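Local coordinates for protein endoglucanase (Clostridium thermocellum, PDB 2C4X) that probably takes part in cellulose breakdown as a cellulosomal cellulase, represented by its C-terminal PKD domain and its xyloglucan- and beta-glucan-recognising carbohydrate-binding module CBM44, at residues S34-F48 with T70-G82. The protein carries 1 engineered substitution. Residues are numbered along the deposited sequence; the frame is centred on the assembly and turned at random.
Sequences SIDEDGTIAYYVWDF and TYKVKLIVTDNQG. Engineered in segment 34-48: V45 (natural residue Ala). With CA (calcium ion), chain B.
D36 and D79 meet at a calcium ion, their carboxylate planes turned 52° apart. D36 grips the metal with both oxygens (OD1 2.5 Å, OD2 2.4 Å), whereas D79 gives OD2 alone; D38 OD1 and a water join them, and N7 OD1 and Q8 O complete the shell. That water also donates to N80 OD1, which takes a nearly straight bond from T40 N (3.0 Å), arriving from above the amide plane. N80 N returns a bond to T40 O. D79 OD1, turned from the metal, accepts from Q81 N in an Asx turn and from A83 N.

Behind the site, strands 41-47 and 70-79 run antiparallel. At a classic beta bulge A42 and Y43 both face T78: A42 N binds T78 O (2.7 Å), Y43 N only weakly. With CG between its backbone N and carbonyl carbon (chi1 52°), the Y43 ring lies alongside T78, whose CB sits over one face. On the buried side L75 CD1 stands over the six-membered ring of W46, 3.7 Å from its centroid, while V73 CG1 meets the indole edge at CE3 (4.0 Å). V77 CG1 packs on I41 CG1 (3.5 Å). V45, an engineered residue, pairs with I76 through two backbone bonds.

Two carboxylates of the loop before strand 41-47 and one from the end of strand 70-79 crowd one cation, so calcium probably offsets their mutual repulsion and ties together this end of the PKD beta-sandwich.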
loop_
_atom_site.group_PDB
_atom_site.type_symbol
_atom_site.label_atom_id
_atom_site.label_comp_id
_atom_site.label_asym_id
_atom_site.label_seq_id
_atom_site.Cartn_x
_atom_site.Cartn_y
_atom_site.Cartn_z
ATOM N N SER A 34 3.226 -13.496 28.480
ATOM C CA SER A 34 2.967 -14.932 28.603
ATOM C C SER A 34 3.178 -15.356 30.058
ATOM O O SER A 34 4.072 -14.846 30.743
ATOM C CB SER A 34 3.883 -15.760 27.686
ATOM O OG SER A 34 3.705 -15.416 26.322
ATOM N N ILE A 35 2.362 -16.290 30.526
ATOM C CA ILE A 35 2.435 -16.711 31.924
ATOM C C ILE A 35 1.882 -18.117 32.120
ATOM O O ILE A 35 0.936 -18.517 31.448
ATOM C CB ILE A 35 1.724 -15.673 32.870
ATOM C CG1 ILE A 35 1.922 -16.040 34.348
ATOM C CG2 ILE A 35 0.251 -15.488 32.476
ATOM C CD1 ILE A 35 1.573 -14.903 35.332
ATOM N N ASP A 36 2.515 -18.879 33.008
ATOM C CA ASP A 36 1.910 -20.094 33.508
ATOM C C ASP A 36 1.333 -19.787 34.882
ATOM O O ASP A 36 2.050 -19.341 35.780
ATOM C CB ASP A 36 2.904 -21.252 33.578
ATOM C CG ASP A 36 2.215 -22.578 33.760
ATOM O OD1 ASP A 36 1.121 -22.758 33.182
ATOM O OD2 ASP A 36 2.738 -23.451 34.482
ATOM N N GLU A 37 0.032 -20.016 35.033
ATOM C CA GLU A 37 -0.673 -19.665 36.254
ATOM C C GLU A 37 -0.355 -20.583 37.441
ATOM O O GLU A 37 -0.409 -20.140 38.592
ATOM C CB GLU A 37 -2.185 -19.603 36.004
ATOM C CG GLU A 37 -2.580 -18.755 34.785
ATOM C CD GLU A 37 -2.392 -17.258 35.001
ATOM O OE1 GLU A 37 -2.173 -16.819 36.151
ATOM O OE2 GLU A 37 -2.481 -16.510 34.008
ATOM N N ASP A 38 -0.028 -21.845 37.161
ATOM C CA ASP A 38 0.190 -22.826 38.226
ATOM C C ASP A 38 1.599 -23.433 38.192
ATOM O O ASP A 38 1.850 -24.486 38.786
ATOM C CB ASP A 38 -0.887 -23.926 38.184
ATOM C CG ASP A 38 -0.847 -24.746 36.891
ATOM O OD1 ASP A 38 -0.117 -24.359 35.959
ATOM O OD2 ASP A 38 -1.553 -25.774 36.796
ATOM N N GLY A 39 2.517 -22.762 37.506
ATOM C CA GLY A 39 3.888 -23.245 37.386
ATOM C C GLY A 39 4.746 -22.155 36.797
ATOM O O GLY A 39 4.549 -20.977 37.102
ATOM N N THR A 40 5.698 -22.548 35.954
ATOM C CA THR A 40 6.573 -21.604 35.272
ATOM C C THR A 40 6.693 -21.966 33.791
ATOM O O THR A 40 6.464 -23.110 33.404
ATOM C CB THR A 40 7.988 -21.562 35.911
ATOM O OG1 THR A 40 8.554 -22.876 35.908
ATOM C CG2 THR A 40 7.927 -21.059 37.363
ATOM N N ILE A 41 7.042 -20.988 32.961
ATOM C CA ILE A 41 7.287 -21.257 31.550
ATOM C C ILE A 41 8.715 -21.762 31.399
ATOM O O ILE A 41 9.653 -21.130 31.895
ATOM C CB ILE A 41 7.050 -20.008 30.673
ATOM C CG1 ILE A 41 5.561 -19.654 30.658
ATOM C CG2 ILE A 41 7.592 -20.237 29.232
ATOM C CD1 ILE A 41 5.271 -18.251 30.171
ATOM N N ALA A 42 8.872 -22.915 30.750
ATOM C CA ALA A 42 10.192 -23.503 30.512
ATOM C C ALA A 42 10.862 -22.919 29.269
ATOM O O ALA A 42 12.063 -22.638 29.280
ATOM C CB ALA A 42 10.099 -25.016 30.409
ATOM N N TYR A 43 10.098 -22.735 28.194
ATOM C CA TYR A 43 10.678 -22.179 26.982
ATOM C C TYR A 43 9.653 -21.569 26.020
ATOM O O TYR A 43 8.431 -21.756 26.157
ATOM C CB TYR A 43 11.630 -23.176 26.283
ATOM C CG TYR A 43 11.045 -24.541 26.036
ATOM C CD1 TYR A 43 10.288 -24.790 24.894
ATOM C CD2 TYR A 43 11.243 -25.584 26.944
ATOM C CE1 TYR A 43 9.742 -26.049 24.651
ATOM C CE2 TYR A 43 10.696 -26.840 26.724
ATOM C CZ TYR A 43 9.950 -27.068 25.565
ATOM O OH TYR A 43 9.397 -28.305 25.312
ATOM N N TYR A 44 10.192 -20.797 25.084
ATOM C CA TYR A 44 9.438 -20.073 24.076
ATOM C C TYR A 44 9.969 -20.549 22.743
ATOM O O TYR A 44 11.182 -20.495 22.509
ATOM C CB TYR A 44 9.704 -18.565 24.206
ATOM C CG TYR A 44 9.364 -17.988 25.563
ATOM C CD1 TYR A 44 10.248 -18.125 26.643
ATOM C CD2 TYR A 44 8.161 -17.304 25.772
ATOM C CE1 TYR A 44 9.939 -17.622 27.877
ATOM C CE2 TYR A 44 7.846 -16.788 27.007
ATOM C CZ TYR A 44 8.740 -16.953 28.061
ATOM O OH TYR A 44 8.449 -16.439 29.300
ATOM N N VAL A 45 9.076 -21.019 21.876
ATOM C CA VAL A 45 9.457 -21.507 20.550
ATOM C C VAL A 45 8.768 -20.617 19.505
ATOM O O VAL A 45 7.558 -20.414 19.565
ATOM C CB VAL A 45 9.069 -22.995 20.350
ATOM C CG1 VAL A 45 9.414 -23.473 18.928
ATOM C CG2 VAL A 45 9.766 -23.884 21.391
ATOM N N TRP A 46 9.556 -20.081 18.579
ATOM C CA TRP A 46 9.080 -19.118 17.582
ATOM C C TRP A 46 9.204 -19.678 16.173
ATOM O O TRP A 46 10.235 -20.267 15.825
ATOM C CB TRP A 46 9.932 -17.853 17.637
ATOM C CG TRP A 46 9.917 -17.135 18.953
ATOM C CD1 TRP A 46 10.766 -17.329 20.009
ATOM C CD2 TRP A 46 9.030 -16.084 19.339
ATOM N NE1 TRP A 46 10.449 -16.471 21.036
ATOM C CE2 TRP A 46 9.383 -15.702 20.658
ATOM C CE3 TRP A 46 7.944 -15.448 18.712
ATOM C CZ2 TRP A 46 8.714 -14.689 21.351
ATOM C CZ3 TRP A 46 7.275 -14.445 19.401
ATOM C CH2 TRP A 46 7.664 -14.076 20.713
ATOM N N ASP A 47 8.161 -19.480 15.367
ATOM C CA ASP A 47 8.219 -19.754 13.939
ATOM C C ASP A 47 7.997 -18.394 13.285
ATOM O O ASP A 47 6.934 -17.794 13.437
ATOM C CB ASP A 47 7.146 -20.776 13.529
ATOM C CG ASP A 47 7.173 -21.103 12.041
ATOM O OD1 ASP A 47 7.469 -20.225 11.207
ATOM O OD2 ASP A 47 6.874 -22.259 11.691
ATOM N N PHE A 48 9.013 -17.907 12.575
ATOM C CA PHE A 48 8.994 -16.545 12.035
ATOM C C PHE A 48 8.239 -16.432 10.703
ATOM O O PHE A 48 8.012 -15.329 10.204
ATOM C CB PHE A 48 10.428 -15.984 11.974
ATOM C CG PHE A 48 11.068 -15.862 13.331
ATOM C CD1 PHE A 48 10.666 -14.851 14.213
ATOM C CD2 PHE A 48 12.038 -16.777 13.746
ATOM C CE1 PHE A 48 11.228 -14.747 15.478
ATOM C CE2 PHE A 48 12.605 -16.678 15.022
ATOM C CZ PHE A 48 12.196 -15.647 15.878
ATOM N N THR A 70 4.239 -10.579 3.970
ATOM C CA THR A 70 3.425 -10.718 5.163
ATOM C C THR A 70 3.676 -12.101 5.756
ATOM O O THR A 70 3.437 -13.116 5.106
ATOM C CB THR A 70 1.940 -10.494 4.824
ATOM O OG1 THR A 70 1.783 -9.167 4.312
ATOM C CG2 THR A 70 1.072 -10.647 6.056
ATOM N N TYR A 71 4.170 -12.116 6.990
ATOM C CA TYR A 71 4.581 -13.340 7.661
ATOM C C TYR A 71 3.678 -13.663 8.856
ATOM O O TYR A 71 3.308 -12.770 9.613
ATOM C CB TYR A 71 6.035 -13.197 8.126
ATOM C CG TYR A 71 6.999 -12.929 6.982
ATOM C CD1 TYR A 71 7.545 -13.980 6.260
ATOM C CD2 TYR A 71 7.330 -11.613 6.599
ATOM C CE1 TYR A 71 8.425 -13.750 5.201
ATOM C CE2 TYR A 71 8.222 -11.366 5.523
ATOM C CZ TYR A 71 8.754 -12.445 4.838
ATOM O OH TYR A 71 9.623 -12.258 3.799
ATOM N N LYS A 72 3.332 -14.940 9.017
ATOM C CA LYS A 72 2.625 -15.399 10.211
ATOM C C LYS A 72 3.653 -15.862 11.237
ATOM O O LYS A 72 4.413 -16.790 10.973
ATOM C CB LYS A 72 1.668 -16.548 9.880
ATOM C CG LYS A 72 0.603 -16.196 8.856
ATOM C CD LYS A 72 -0.143 -17.446 8.345
ATOM C CE LYS A 72 -1.254 -17.885 9.275
ATOM N NZ LYS A 72 -2.242 -18.765 8.547
ATOM N N VAL A 73 3.680 -15.205 12.390
ATOM C CA VAL A 73 4.624 -15.540 13.452
ATOM C C VAL A 73 3.849 -16.302 14.510
ATOM O O VAL A 73 2.875 -15.783 15.060
ATOM C CB VAL A 73 5.308 -14.279 14.045
ATOM C CG1 VAL A 73 6.303 -14.659 15.183
ATOM C CG2 VAL A 73 6.010 -13.499 12.929
ATOM N N LYS A 74 4.249 -17.555 14.739
ATOM C CA LYS A 74 3.620 -18.396 15.736
ATOM C C LYS A 74 4.539 -18.579 16.934
ATOM O O LYS A 74 5.695 -18.983 16.786
ATOM C CB LYS A 74 3.246 -19.767 15.148
ATOM C CG LYS A 74 2.610 -20.718 16.169
ATOM C CD LYS A 74 2.224 -22.022 15.500
ATOM C CE LYS A 74 1.309 -22.852 16.374
ATOM N NZ LYS A 74 1.128 -24.241 15.809
ATOM N N LEU A 75 4.014 -18.279 18.122
ATOM C CA LEU A 75 4.726 -18.544 19.357
ATOM C C LEU A 75 4.079 -19.712 20.065
ATOM O O LEU A 75 2.863 -19.731 20.249
ATOM C CB LEU A 75 4.677 -17.322 20.285
ATOM C CG LEU A 75 5.062 -17.530 21.761
ATOM C CD1 LEU A 75 6.577 -17.773 21.900
ATOM C CD2 LEU A 75 4.611 -16.323 22.605
ATOM N N ILE A 76 4.899 -20.672 20.482
ATOM C CA ILE A 76 4.464 -21.707 21.401
ATOM C C ILE A 76 5.224 -21.563 22.726
ATOM O O ILE A 76 6.457 -21.498 22.763
ATOM C CB ILE A 76 4.647 -23.123 20.815
ATOM C CG1 ILE A 76 3.804 -23.294 19.545
ATOM C CG2 ILE A 76 4.253 -24.204 21.843
ATOM C CD1 ILE A 76 4.160 -24.535 18.715
ATOM N N VAL A 77 4.457 -21.528 23.807
ATOM C CA VAL A 77 4.979 -21.409 25.151
ATOM C C VAL A 77 4.731 -22.732 25.870
ATOM O O VAL A 77 3.614 -23.262 25.841
ATOM C CB VAL A 77 4.269 -20.225 25.875
ATOM C CG1 VAL A 77 4.477 -20.273 27.358
ATOM C CG2 VAL A 77 4.750 -18.895 25.320
ATOM N N THR A 78 5.770 -23.270 26.510
ATOM C CA THR A 78 5.670 -24.557 27.175
ATOM C C THR A 78 6.041 -24.393 28.637
ATOM O O THR A 78 7.047 -23.759 28.955
ATOM C CB THR A 78 6.579 -25.611 26.486
ATOM O OG1 THR A 78 6.286 -25.626 25.083
ATOM C CG2 THR A 78 6.388 -27.017 27.066
ATOM N N ASP A 79 5.210 -24.949 29.516
ATOM C CA ASP A 79 5.447 -24.859 30.957
ATOM C C ASP A 79 6.366 -25.974 31.492
ATOM O O ASP A 79 6.824 -26.842 30.726
ATOM C CB ASP A 79 4.121 -24.753 31.736
ATOM C CG ASP A 79 3.321 -26.045 31.747
ATOM O OD1 ASP A 79 3.878 -27.121 31.486
ATOM O OD2 ASP A 79 2.114 -25.992 32.056
ATOM N N ASN A 80 6.638 -25.925 32.798
ATOM C CA ASN A 80 7.513 -26.886 33.490
ATOM C C ASN A 80 7.029 -28.348 33.470
ATOM O O ASN A 80 7.798 -29.267 33.754
ATOM C CB ASN A 80 7.758 -26.434 34.942
ATOM C CG ASN A 80 6.466 -26.321 35.757
ATOM O OD1 ASN A 80 5.598 -25.505 35.460
ATOM N ND2 ASN A 80 6.347 -27.141 36.796
ATOM N N GLN A 81 5.761 -28.552 33.125
ATOM C CA GLN A 81 5.177 -29.878 33.040
ATOM C C GLN A 81 4.900 -30.345 31.600
ATOM O O GLN A 81 4.281 -31.387 31.394
ATOM C CB GLN A 81 3.912 -29.926 33.887
ATOM C CG GLN A 81 4.206 -30.055 35.381
ATOM C CD GLN A 81 2.972 -29.895 36.233
ATOM O OE1 GLN A 81 2.468 -30.869 36.780
ATOM N NE2 GLN A 81 2.472 -28.666 36.351
ATOM N N GLY A 82 5.356 -29.571 30.618
ATOM C CA GLY A 82 5.226 -29.939 29.207
ATOM C C GLY A 82 3.930 -29.577 28.494
ATOM O O GLY A 82 3.737 -29.968 27.339
HETATM CA CA CA B . 1.094 -25.092 34.081
HETATM O O HOH W 1 0.287 -27.971 37.642
HETATM O O HOH W 2 3.980 -26.652 38.586
HETATM O O HOH W 3 6.184 -21.756 17.195
HETATM O O HOH W 4 2.919 -26.176 35.240
#